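Local structure of endoglucanase A (Clostridium acetobutylicum, 3IK2) at residues Phe227-Phe232 and Leu276-Glu281; Lys347-Glu352 and Val379-Tyr384; Tyr45-Asn50 and Glu79-Tyr84. The protein acts as an endo-1,4-beta-glucanase, hydrolysing internal beta-1,4-glucosidic bonds of cellulose and probably of related glucans. One frame throughout, in Å; residues are numbered along the deposited sequence.

Contact 1. Residues Phe227-Phe232 and Leu276-Glu281; sequences FGFSAF and LHWYPE
F227 and H277 bring their CA atoms to 5.0 Å where the chain leaving strand 220-226 turns into helix 229-234, so that this loop and short helix pack against the neighbouring TIM-barrel strand 273-278. A single water ties the two backbones together: it donates to F227 O and accepts from Y279 N, both at 2.9 Å. F227 O also rests against H277 CB, while the H277 ring leads off to E180, to which ND1 is hydrogen-bonded.

F232 carries the apolar part. With CG anti to the carbonyl carbon (chi1 -55°), its ring lies back along the first turn of the helix, G228 O and F229 CA over one face, and its tip reaches L276: CZ lies 3.6 Å from L276 CG. L276 CD2 lies over the opposite face. The carbonyl of H277 meets the ring edge, its O 3.4 Å from F232 CZ. The W278 indole crosses F232 at about a right angle, CE3 to CE1 3.9 Å, and turns its edge to the edge of the F229 ring.

Around this group, L226 of strand 220-226 touches both F232 and L276. L348 and F350 of strand 347-353 pack on L276, and helix 331-342 closes over the group through L331 and V335.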
loop_
_atom_site.group_PDB
_atom_site.type_symbol
_atom_site.label_atom_id
_atom_site.label_comp_id
_atom_site.label_asym_id
_atom_site.label_seq_id
_atom_site.Cartn_x
_atom_site.Cartn_y
_atom_site.Cartn_z
ATOM N N PHE A 227 -5.466 -3.690 10.003
ATOM C CA PHE A 227 -5.177 -4.963 9.332
ATOM C C PHE A 227 -6.172 -5.381 8.236
ATOM O O PHE A 227 -5.837 -6.180 7.352
ATOM C CB PHE A 227 -5.003 -6.073 10.387
ATOM C CG PHE A 227 -6.294 -6.773 10.813
ATOM C CD1 PHE A 227 -6.793 -7.862 10.090
ATOM C CD2 PHE A 227 -6.965 -6.392 11.967
ATOM C CE1 PHE A 227 -7.959 -8.510 10.489
ATOM C CE2 PHE A 227 -8.133 -7.072 12.398
ATOM C CZ PHE A 227 -8.628 -8.107 11.651
ATOM N N GLY A 228 -7.397 -4.855 8.297
ATOM C CA GLY A 228 -8.494 -5.459 7.535
ATOM C C GLY A 228 -9.876 -5.043 7.992
ATOM O O GLY A 228 -10.013 -4.308 8.956
ATOM N N PHE A 229 -10.920 -5.519 7.306
ATOM C CA PHE A 229 -12.226 -4.911 7.470
ATOM C C PHE A 229 -12.731 -4.959 8.907
ATOM O O PHE A 229 -13.418 -4.036 9.368
ATOM C CB PHE A 229 -13.272 -5.545 6.525
ATOM C CG PHE A 229 -14.512 -4.732 6.399
ATOM C CD1 PHE A 229 -14.685 -3.885 5.314
ATOM C CD2 PHE A 229 -15.496 -4.774 7.396
ATOM C CE1 PHE A 229 -15.849 -3.104 5.197
ATOM C CE2 PHE A 229 -16.642 -3.984 7.306
ATOM C CZ PHE A 229 -16.833 -3.157 6.199
ATOM N N SER A 230 -12.424 -6.052 9.592
ATOM C CA SER A 230 -12.815 -6.217 10.991
ATOM C C SER A 230 -12.332 -5.073 11.909
ATOM O O SER A 230 -13.089 -4.610 12.783
ATOM C CB SER A 230 -12.359 -7.590 11.507
ATOM O OG SER A 230 -12.416 -7.616 12.915
ATOM N N ALA A 231 -11.097 -4.607 11.687
ATOM C CA ALA A 231 -10.574 -3.409 12.377
ATOM C C ALA A 231 -11.184 -2.120 11.897
ATOM O O ALA A 231 -11.319 -1.183 12.681
ATOM C CB ALA A 231 -9.043 -3.330 12.266
ATOM N N PHE A 232 -11.515 -2.032 10.609
ATOM C CA PHE A 232 -12.205 -0.841 10.062
ATOM C C PHE A 232 -13.558 -0.672 10.736
ATOM O O PHE A 232 -14.077 0.445 10.856
ATOM C CB PHE A 232 -12.521 -0.974 8.555
ATOM C CG PHE A 232 -11.336 -1.276 7.668
ATOM C CD1 PHE A 232 -11.552 -1.563 6.307
ATOM C CD2 PHE A 232 -10.006 -1.271 8.158
ATOM C CE1 PHE A 232 -10.471 -1.845 5.450
ATOM C CE2 PHE A 232 -8.929 -1.564 7.308
ATOM C CZ PHE A 232 -9.162 -1.857 5.950
ATOM N N LEU A 276 -4.353 1.768 5.665
ATOM C CA LEU A 276 -5.187 0.583 5.720
ATOM C C LEU A 276 -4.426 -0.565 5.065
ATOM O O LEU A 276 -3.605 -0.334 4.190
ATOM C CB LEU A 276 -6.486 0.860 4.927
ATOM C CG LEU A 276 -7.775 1.415 5.542
ATOM C CD1 LEU A 276 -7.668 2.219 6.825
ATOM C CD2 LEU A 276 -8.715 2.097 4.517
ATOM N N HIS A 277 -4.697 -1.786 5.514
ATOM C CA HIS A 277 -4.258 -2.984 4.841
ATOM C C HIS A 277 -5.455 -3.691 4.238
ATOM O O HIS A 277 -6.536 -3.690 4.808
ATOM C CB HIS A 277 -3.491 -3.909 5.799
ATOM C CG HIS A 277 -2.269 -3.275 6.374
ATOM N ND1 HIS A 277 -1.554 -3.833 7.408
ATOM C CD2 HIS A 277 -1.653 -2.102 6.077
ATOM C CE1 HIS A 277 -0.544 -3.037 7.719
ATOM N NE2 HIS A 277 -0.590 -1.976 6.933
ATOM N N TRP A 278 -5.261 -4.281 3.066
ATOM C CA TRP A 278 -6.356 -4.905 2.345
ATOM C C TRP A 278 -5.877 -6.170 1.679
ATOM O O TRP A 278 -5.274 -6.141 0.605
ATOM C CB TRP A 278 -6.929 -3.943 1.324
ATOM C CG TRP A 278 -8.232 -4.396 0.653
ATOM C CD1 TRP A 278 -8.409 -4.694 -0.665
ATOM C CD2 TRP A 278 -9.514 -4.549 1.273
ATOM N NE1 TRP A 278 -9.724 -5.018 -0.903
ATOM C CE2 TRP A 278 -10.424 -4.930 0.267
ATOM C CE3 TRP A 278 -9.982 -4.400 2.582
ATOM C CZ2 TRP A 278 -11.787 -5.176 0.531
ATOM C CZ3 TRP A 278 -11.335 -4.635 2.847
ATOM C CH2 TRP A 278 -12.214 -5.014 1.825
ATOM N N TYR A 279 -6.100 -7.281 2.365
ATOM C CA TYR A 279 -5.884 -8.585 1.788
ATOM C C TYR A 279 -7.284 -9.061 1.521
ATOM O O TYR A 279 -8.042 -9.247 2.467
ATOM C CB TYR A 279 -5.167 -9.511 2.764
ATOM C CG TYR A 279 -3.748 -9.067 3.058
ATOM C CD1 TYR A 279 -2.675 -9.440 2.217
ATOM C CD2 TYR A 279 -3.466 -8.283 4.179
ATOM C CE1 TYR A 279 -1.349 -9.032 2.504
ATOM C CE2 TYR A 279 -2.140 -7.864 4.461
ATOM C CZ TYR A 279 -1.092 -8.240 3.614
ATOM O OH TYR A 279 0.216 -7.835 3.905
ATOM N N PRO A 280 -7.661 -9.163 0.227
ATOM C CA PRO A 280 -9.041 -9.503 -0.138
ATOM C C PRO A 280 -9.557 -10.795 0.535
ATOM O O PRO A 280 -8.834 -11.800 0.629
ATOM C CB PRO A 280 -8.992 -9.649 -1.674
ATOM C CG PRO A 280 -7.527 -9.634 -2.049
ATOM C CD PRO A 280 -6.801 -8.943 -0.960
ATOM N N GLU A 281 -10.792 -10.721 1.021
ATOM C CA GLU A 281 -11.506 -11.853 1.583
ATOM C C GLU A 281 -12.312 -12.580 0.500
ATOM O O GLU A 281 -12.823 -13.683 0.724
ATOM C CB GLU A 281 -12.438 -11.377 2.707
ATOM C CG GLU A 281 -11.715 -10.905 3.967
ATOM C CD GLU A 281 -11.372 -12.035 4.925
ATOM O OE1 GLU A 281 -11.274 -13.196 4.499
ATOM O OE2 GLU A 281 -11.167 -11.765 6.122
HETATM O O HOH W 1 -7.225 -7.187 5.060
#

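Contact 2. Residues Lys347-Glu352 and Val379-Tyr384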
loop_
_atom_site.group_PDB
_atom_site.type_symbol
_atom_site.label_atom_id
_atom_site.label_comp_id
_atom_site.label_asym_id
_atom_site.label_seq_id
_atom_site.Cartn_x
_atom_site.Cartn_y
_atom_site.Cartn_z
ATOM N N LYS A 347 -5.570 11.980 3.184
ATOM C CA LYS A 347 -5.296 11.072 2.080
ATOM C C LYS A 347 -5.527 9.604 2.434
ATOM O O LYS A 347 -5.606 9.242 3.602
ATOM C CB LYS A 347 -3.847 11.258 1.601
ATOM C CG LYS A 347 -3.543 12.654 1.137
ATOM C CD LYS A 347 -2.057 12.838 1.387
ATOM C CE LYS A 347 -1.535 14.167 0.953
ATOM N NZ LYS A 347 -0.086 13.941 0.819
ATOM N N LEU A 348 -5.577 8.764 1.410
ATOM C CA LEU A 348 -5.858 7.346 1.597
ATOM C C LEU A 348 -4.646 6.555 1.185
ATOM O O LEU A 348 -4.135 6.736 0.084
ATOM C CB LEU A 348 -7.077 6.895 0.752
ATOM C CG LEU A 348 -7.492 5.421 0.795
ATOM C CD1 LEU A 348 -7.690 4.949 2.256
ATOM C CD2 LEU A 348 -8.776 5.235 -0.068
ATOM N N SER A 349 -4.221 5.657 2.063
ATOM C CA SER A 349 -3.069 4.784 1.800
ATOM C C SER A 349 -3.438 3.309 1.975
ATOM O O SER A 349 -4.253 2.961 2.851
ATOM C CB SER A 349 -1.915 5.173 2.714
ATOM O OG SER A 349 -0.909 4.180 2.754
ATOM N N PHE A 350 -2.885 2.456 1.100
ATOM C CA PHE A 350 -2.892 0.988 1.307
ATOM C C PHE A 350 -1.463 0.475 1.427
ATOM O O PHE A 350 -0.827 0.118 0.429
ATOM C CB PHE A 350 -3.635 0.239 0.192
ATOM C CG PHE A 350 -5.140 0.514 0.163
ATOM C CD1 PHE A 350 -5.674 1.485 -0.691
ATOM C CD2 PHE A 350 -6.015 -0.196 0.997
ATOM C CE1 PHE A 350 -7.056 1.755 -0.699
ATOM C CE2 PHE A 350 -7.394 0.065 0.986
ATOM C CZ PHE A 350 -7.914 1.049 0.141
ATOM N N SER A 351 -0.950 0.457 2.655
ATOM C CA SER A 351 0.445 0.086 2.899
ATOM C C SER A 351 0.724 -1.414 2.914
ATOM O O SER A 351 1.880 -1.816 2.937
ATOM C CB SER A 351 0.970 0.746 4.170
ATOM O OG SER A 351 0.235 0.289 5.274
ATOM N N GLU A 352 -0.316 -2.233 2.946
ATOM C CA GLU A 352 -0.215 -3.649 2.583
ATOM C C GLU A 352 -1.452 -4.116 1.812
ATOM O O GLU A 352 -2.573 -3.724 2.132
ATOM C CB GLU A 352 -0.028 -4.538 3.802
ATOM C CG GLU A 352 1.316 -4.393 4.502
ATOM C CD GLU A 352 1.408 -5.250 5.753
ATOM O OE1 GLU A 352 0.805 -6.355 5.745
ATOM O OE2 GLU A 352 2.093 -4.825 6.724
ATOM N N VAL A 379 -6.138 7.190 -4.489
ATOM C CA VAL A 379 -5.179 6.630 -3.489
ATOM C C VAL A 379 -3.839 7.365 -3.604
ATOM O O VAL A 379 -3.294 7.523 -4.701
ATOM C CB VAL A 379 -5.025 5.101 -3.682
ATOM C CG1 VAL A 379 -3.960 4.507 -2.807
ATOM C CG2 VAL A 379 -6.387 4.414 -3.411
ATOM N N TYR A 380 -3.318 7.826 -2.469
ATOM C CA TYR A 380 -2.078 8.579 -2.428
ATOM C C TYR A 380 -0.827 7.684 -2.403
ATOM O O TYR A 380 0.223 8.051 -2.922
ATOM C CB TYR A 380 -2.081 9.480 -1.187
ATOM C CG TYR A 380 -0.853 10.372 -1.016
ATOM C CD1 TYR A 380 -0.736 11.560 -1.719
ATOM C CD2 TYR A 380 0.172 10.041 -0.096
ATOM C CE1 TYR A 380 0.392 12.412 -1.555
ATOM C CE2 TYR A 380 1.305 10.883 0.092
ATOM C CZ TYR A 380 1.399 12.069 -0.654
ATOM O OH TYR A 380 2.487 12.931 -0.518
ATOM N N PHE A 381 -0.947 6.525 -1.777
ATOM C CA PHE A 381 0.210 5.679 -1.468
ATOM C C PHE A 381 -0.257 4.222 -1.417
ATOM O O PHE A 381 -1.320 3.907 -0.860
ATOM C CB PHE A 381 0.816 6.119 -0.122
ATOM C CG PHE A 381 2.122 5.409 0.252
ATOM C CD1 PHE A 381 3.357 6.011 -0.009
ATOM C CD2 PHE A 381 2.102 4.164 0.899
ATOM C CE1 PHE A 381 4.576 5.360 0.347
ATOM C CE2 PHE A 381 3.302 3.509 1.247
ATOM C CZ PHE A 381 4.541 4.107 0.963
ATOM N N ALA A 382 0.524 3.327 -2.001
ATOM C CA ALA A 382 0.244 1.910 -1.839
ATOM C C ALA A 382 1.548 1.120 -1.947
ATOM O O ALA A 382 2.390 1.438 -2.772
ATOM C CB ALA A 382 -0.764 1.439 -2.888
ATOM N N THR A 383 1.689 0.127 -1.085
ATOM C CA THR A 383 2.836 -0.744 -1.047
ATOM C C THR A 383 2.347 -2.215 -0.978
ATOM O O THR A 383 1.647 -2.642 -0.045
ATOM C CB THR A 383 3.872 -0.369 0.072
ATOM O OG1 THR A 383 3.212 0.016 1.278
ATOM C CG2 THR A 383 4.757 0.796 -0.354
ATOM N N TYR A 384 2.666 -2.947 -2.038
ATOM C CA TYR A 384 2.428 -4.361 -2.146
ATOM C C TYR A 384 3.224 -5.081 -1.051
ATOM O O TYR A 384 4.303 -4.619 -0.662
ATOM C CB TYR A 384 2.929 -4.760 -3.534
ATOM C CG TYR A 384 3.106 -6.232 -3.783
ATOM C CD1 TYR A 384 2.032 -7.005 -4.234
ATOM C CD2 TYR A 384 4.346 -6.838 -3.613
ATOM C CE1 TYR A 384 2.179 -8.333 -4.471
ATOM C CE2 TYR A 384 4.508 -8.187 -3.864
ATOM C CZ TYR A 384 3.412 -8.926 -4.301
ATOM O OH TYR A 384 3.530 -10.275 -4.568
#
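S349 and F350 pair with F381 and A382 in the last beta-alpha-beta unit of the eight-stranded TIM barrel, in which strand 347-353 is followed by helix 361-376 and strand 379-384. The short segments run parallel as that crossover requires: their axes approach to 4.6 Å, with N-to-C directions 9° apart. Two backbone hydrogen bonds, each 2.9 Å between N and O, set the register: F350 N to F381 O, and T383 N to F350 O. F350 thus donates to the residue before A382 and accepts from the residue after it, the parallel pattern. A third bond, Y380 N to L348 O, also 2.9 Å, is one residue out of step. F381 N, the donor expected there, stays 3.7 Å from L348 O, and Y380, with a helical backbone conformation, is the extra residue.

S349 and F381 share the face turned into the barrel, where S349 OG bonds to D275 and the F381 ring meets F222 and Y98. F350 and A382 occupy the outer face. There V379 CG2 lies in the plane of the F350 ring at its edge, 3.9 Å from CE1; from helix 331-342, L331 packs on F350 and I332 on V379.

The extended K347 chain lies across Y380, with CD 3.6 Å from the ring centroid and over its centre, a CH-pi contact. NZ also stands over that face in cation-pi fashion, but it is modelled too near the ring for its distance to be trusted; its salt-bridge partner is E220.

Beyond F350 the chain turns a corner, and a side chain makes the last link. T383 OG1 sits in the crowded position between N and carbonyl carbon (chi1 40°) and donates to S351 O at 2.8 Å. OG1 stands 36° out of the S351 carbonyl plane, away from a lone-pair direction, and the same oxygen accepts from N24 ND2.

Contact 3. Residues Tyr45-Asn50 and Glu79-Tyr84. With CA (calcium ion), chain C.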
loop_
_atom_site.group_PDB
_atom_site.type_symbol
_atom_site.label_atom_id
_atom_site.label_comp_id
_atom_site.label_asym_id
_atom_site.label_seq_id
_atom_site.Cartn_x
_atom_site.Cartn_y
_atom_site.Cartn_z
ATOM N N TYR A 45 10.607 -3.651 17.035
ATOM C CA TYR A 45 11.921 -3.190 16.570
ATOM C C TYR A 45 12.523 -2.105 17.471
ATOM O O TYR A 45 11.918 -1.043 17.716
ATOM C CB TYR A 45 11.881 -2.690 15.114
ATOM C CG TYR A 45 13.151 -2.001 14.663
ATOM C CD1 TYR A 45 14.275 -2.737 14.280
ATOM C CD2 TYR A 45 13.236 -0.615 14.635
ATOM C CE1 TYR A 45 15.446 -2.094 13.887
ATOM C CE2 TYR A 45 14.395 0.041 14.221
ATOM C CZ TYR A 45 15.493 -0.698 13.850
ATOM O OH TYR A 45 16.658 -0.049 13.465
ATOM N N ASN A 46 13.747 -2.381 17.895
ATOM C CA ASN A 46 14.516 -1.529 18.764
ATOM C C ASN A 46 15.551 -0.791 17.932
ATOM O O ASN A 46 16.454 -1.432 17.397
ATOM C CB ASN A 46 15.197 -2.437 19.795
ATOM C CG ASN A 46 15.997 -1.668 20.830
ATOM O OD1 ASN A 46 16.480 -0.566 20.576
ATOM N ND2 ASN A 46 16.128 -2.250 22.021
ATOM N N TRP A 47 15.434 0.546 17.832
ATOM C CA TRP A 47 16.285 1.329 16.914
ATOM C C TRP A 47 17.712 1.473 17.402
ATOM O O TRP A 47 18.652 1.685 16.611
ATOM C CB TRP A 47 15.650 2.693 16.583
ATOM C CG TRP A 47 15.812 3.773 17.640
ATOM C CD1 TRP A 47 15.065 3.951 18.793
ATOM C CD2 TRP A 47 16.804 4.802 17.648
ATOM N NE1 TRP A 47 15.517 5.053 19.481
ATOM C CE2 TRP A 47 16.592 5.581 18.804
ATOM C CE3 TRP A 47 17.826 5.165 16.764
ATOM C CZ2 TRP A 47 17.386 6.686 19.105
ATOM C CZ3 TRP A 47 18.618 6.259 17.065
ATOM C CH2 TRP A 47 18.392 7.009 18.215
ATOM N N GLU A 48 17.862 1.371 18.720
ATOM C CA GLU A 48 19.172 1.446 19.373
ATOM C C GLU A 48 20.100 0.288 19.041
ATOM O O GLU A 48 21.295 0.486 18.894
ATOM C CB GLU A 48 18.988 1.573 20.887
ATOM C CG GLU A 48 18.136 2.803 21.296
ATOM C CD GLU A 48 18.053 2.945 22.790
ATOM O OE1 GLU A 48 18.438 1.959 23.492
ATOM O OE2 GLU A 48 17.662 4.055 23.270
ATOM N N ASN A 49 19.566 -0.919 18.892
ATOM C CA ASN A 49 20.431 -2.077 18.641
ATOM C C ASN A 49 20.007 -2.959 17.467
ATOM O O ASN A 49 20.686 -3.931 17.157
ATOM C CB ASN A 49 20.583 -2.917 19.921
ATOM C CG ASN A 49 19.270 -3.469 20.435
ATOM O OD1 ASN A 49 18.264 -3.454 19.755
ATOM N ND2 ASN A 49 19.281 -3.963 21.654
ATOM N N ASN A 50 18.862 -2.631 16.856
ATOM C CA ASN A 50 18.314 -3.317 15.686
ATOM C C ASN A 50 17.670 -4.695 15.943
ATOM O O ASN A 50 17.287 -5.396 14.985
ATOM C CB ASN A 50 19.309 -3.349 14.514
ATOM C CG ASN A 50 19.756 -1.977 14.114
ATOM O OD1 ASN A 50 19.026 -1.235 13.457
ATOM N ND2 ASN A 50 20.960 -1.609 14.540
ATOM N N GLU A 79 25.203 -0.049 15.112
ATOM C CA GLU A 79 24.900 1.332 14.730
ATOM C C GLU A 79 23.373 1.606 14.856
ATOM O O GLU A 79 22.545 0.833 14.337
ATOM C CB GLU A 79 25.421 1.583 13.312
ATOM C CG GLU A 79 25.124 2.973 12.703
ATOM C CD GLU A 79 25.504 3.040 11.203
ATOM O OE1 GLU A 79 24.591 3.038 10.303
ATOM O OE2 GLU A 79 26.735 3.058 10.931
ATOM N N PRO A 80 22.995 2.684 15.579
ATOM C CA PRO A 80 21.549 3.001 15.682
ATOM C C PRO A 80 20.856 3.124 14.312
ATOM O O PRO A 80 21.416 3.717 13.375
ATOM C CB PRO A 80 21.495 4.328 16.416
ATOM C CG PRO A 80 22.935 4.794 16.540
ATOM C CD PRO A 80 23.838 3.621 16.347
ATOM N N ALA A 81 19.667 2.519 14.215
ATOM C CA ALA A 81 18.813 2.609 13.041
ATOM C C ALA A 81 19.471 2.118 11.755
ATOM O O ALA A 81 19.001 2.407 10.655
ATOM C CB ALA A 81 18.246 4.028 12.882
ATOM N N SER A 82 20.538 1.341 11.890
ATOM C CA SER A 82 21.243 0.817 10.709
ATOM C C SER A 82 20.316 0.063 9.734
ATOM O O SER A 82 20.546 0.074 8.525
ATOM C CB SER A 82 22.460 -0.040 11.111
ATOM O OG SER A 82 22.065 -1.308 11.613
ATOM N N VAL A 83 19.276 -0.580 10.259
ATOM C CA VAL A 83 18.282 -1.237 9.434
ATOM C C VAL A 83 17.548 -0.195 8.552
ATOM O O VAL A 83 17.410 -0.373 7.336
ATOM C CB VAL A 83 17.283 -2.068 10.316
ATOM C CG1 VAL A 83 16.018 -2.488 9.531
ATOM C CG2 VAL A 83 17.970 -3.303 10.981
ATOM N N TYR A 84 17.089 0.889 9.184
ATOM C CA TYR A 84 16.368 1.991 8.508
ATOM C C TYR A 84 17.273 2.825 7.594
ATOM O O TYR A 84 16.844 3.280 6.527
ATOM C CB TYR A 84 15.653 2.884 9.535
ATOM C CG TYR A 84 14.384 2.272 10.122
ATOM C CD1 TYR A 84 13.218 3.023 10.222
ATOM C CD2 TYR A 84 14.354 0.953 10.577
ATOM C CE1 TYR A 84 12.066 2.492 10.765
ATOM C CE2 TYR A 84 13.202 0.402 11.103
ATOM C CZ TYR A 84 12.062 1.185 11.199
ATOM O OH TYR A 84 10.917 0.663 11.743
HETATM CA CA CA C . 17.970 3.233 25.654
HETATM O O HOH W 2 17.917 0.881 26.196
HETATM O O HOH W 3 17.824 5.509 26.112
#
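N50 lays its side-chain amide against the turn E79-S82 and is gripped at both ends. Its CG, anti to the carbonyl carbon (chi1 -57°), carries the amide toward that turn, where ND2 donates to E79 O at 2.9 Å, with that oxygen in the amide plane. OD1 takes two donors from opposite faces of its plane. Y45 OH is close, at 2.6 Å; V83 N is long, at 3.3 Å, and comes from above the amide, 51° out of its plane and not on a lone pair. A backbone bond runs beside these, A81 N to W47 O at 2.7 Å.

Apolar groups flank the polar core. The Y45 and Y84 rings are nearly parallel, planes at 17°, but slid so far that they barely overlap; Y84 CE2 rides above the rim of the Y45 face, 3.4 Å from Y45 CE2. V83 meets the hydroxyl end of Y45 tip to tip. W47 crosses P80 obliquely, CZ3 to CB 3.5 Å, and A81 CB lies at the indole edge.

The next shell holds these groups in place. E79-S82 is a type II turn, closed by S82 N on E79 O from the face opposite N50 ND2, and A81 then serves as N-cap of helix 82-93. F155 stacks on W47 and meets Y84 edge-to-face, whereas Y84 OH bonds to T102 O. On the far side, E48 sends its carboxylate away from 79-84 and chelates the calcium ion with OE1 and OE2, about 2.5 Å each. Two waters, D144 O, D147 OD1 and S149 O complete the site.

With two acceptors for ND2, E79 O and Y77 O, and two donors to OD1, the flip of the N50 amide is fixed, and one buried group couples the loop, the turn and the first turn of the helix.

Contacts 1 and 2 are neighbours in the barrel, their centres 13 Å apart on adjacent strands 273-278 and 347-353. They probably bond directly: W278 N lies 2.9 Å from E352 O, and Y279 OH is modelled very close to E352 OE1. H277-Y279 and S351-E352 come late in their strands, at the C-terminal side of the barrel where TIM-barrel enzymes carry their active sites; H277 adds a link to E180 there. Contact 3 lies apart, its centre 29 Å from that of contact 1 and 25 Å from that of contact 2. It ties the loop after barrel strand 34-37, which carries calcium ligand E48, to the start of helix 82-93, the helix preceding strand 99-103.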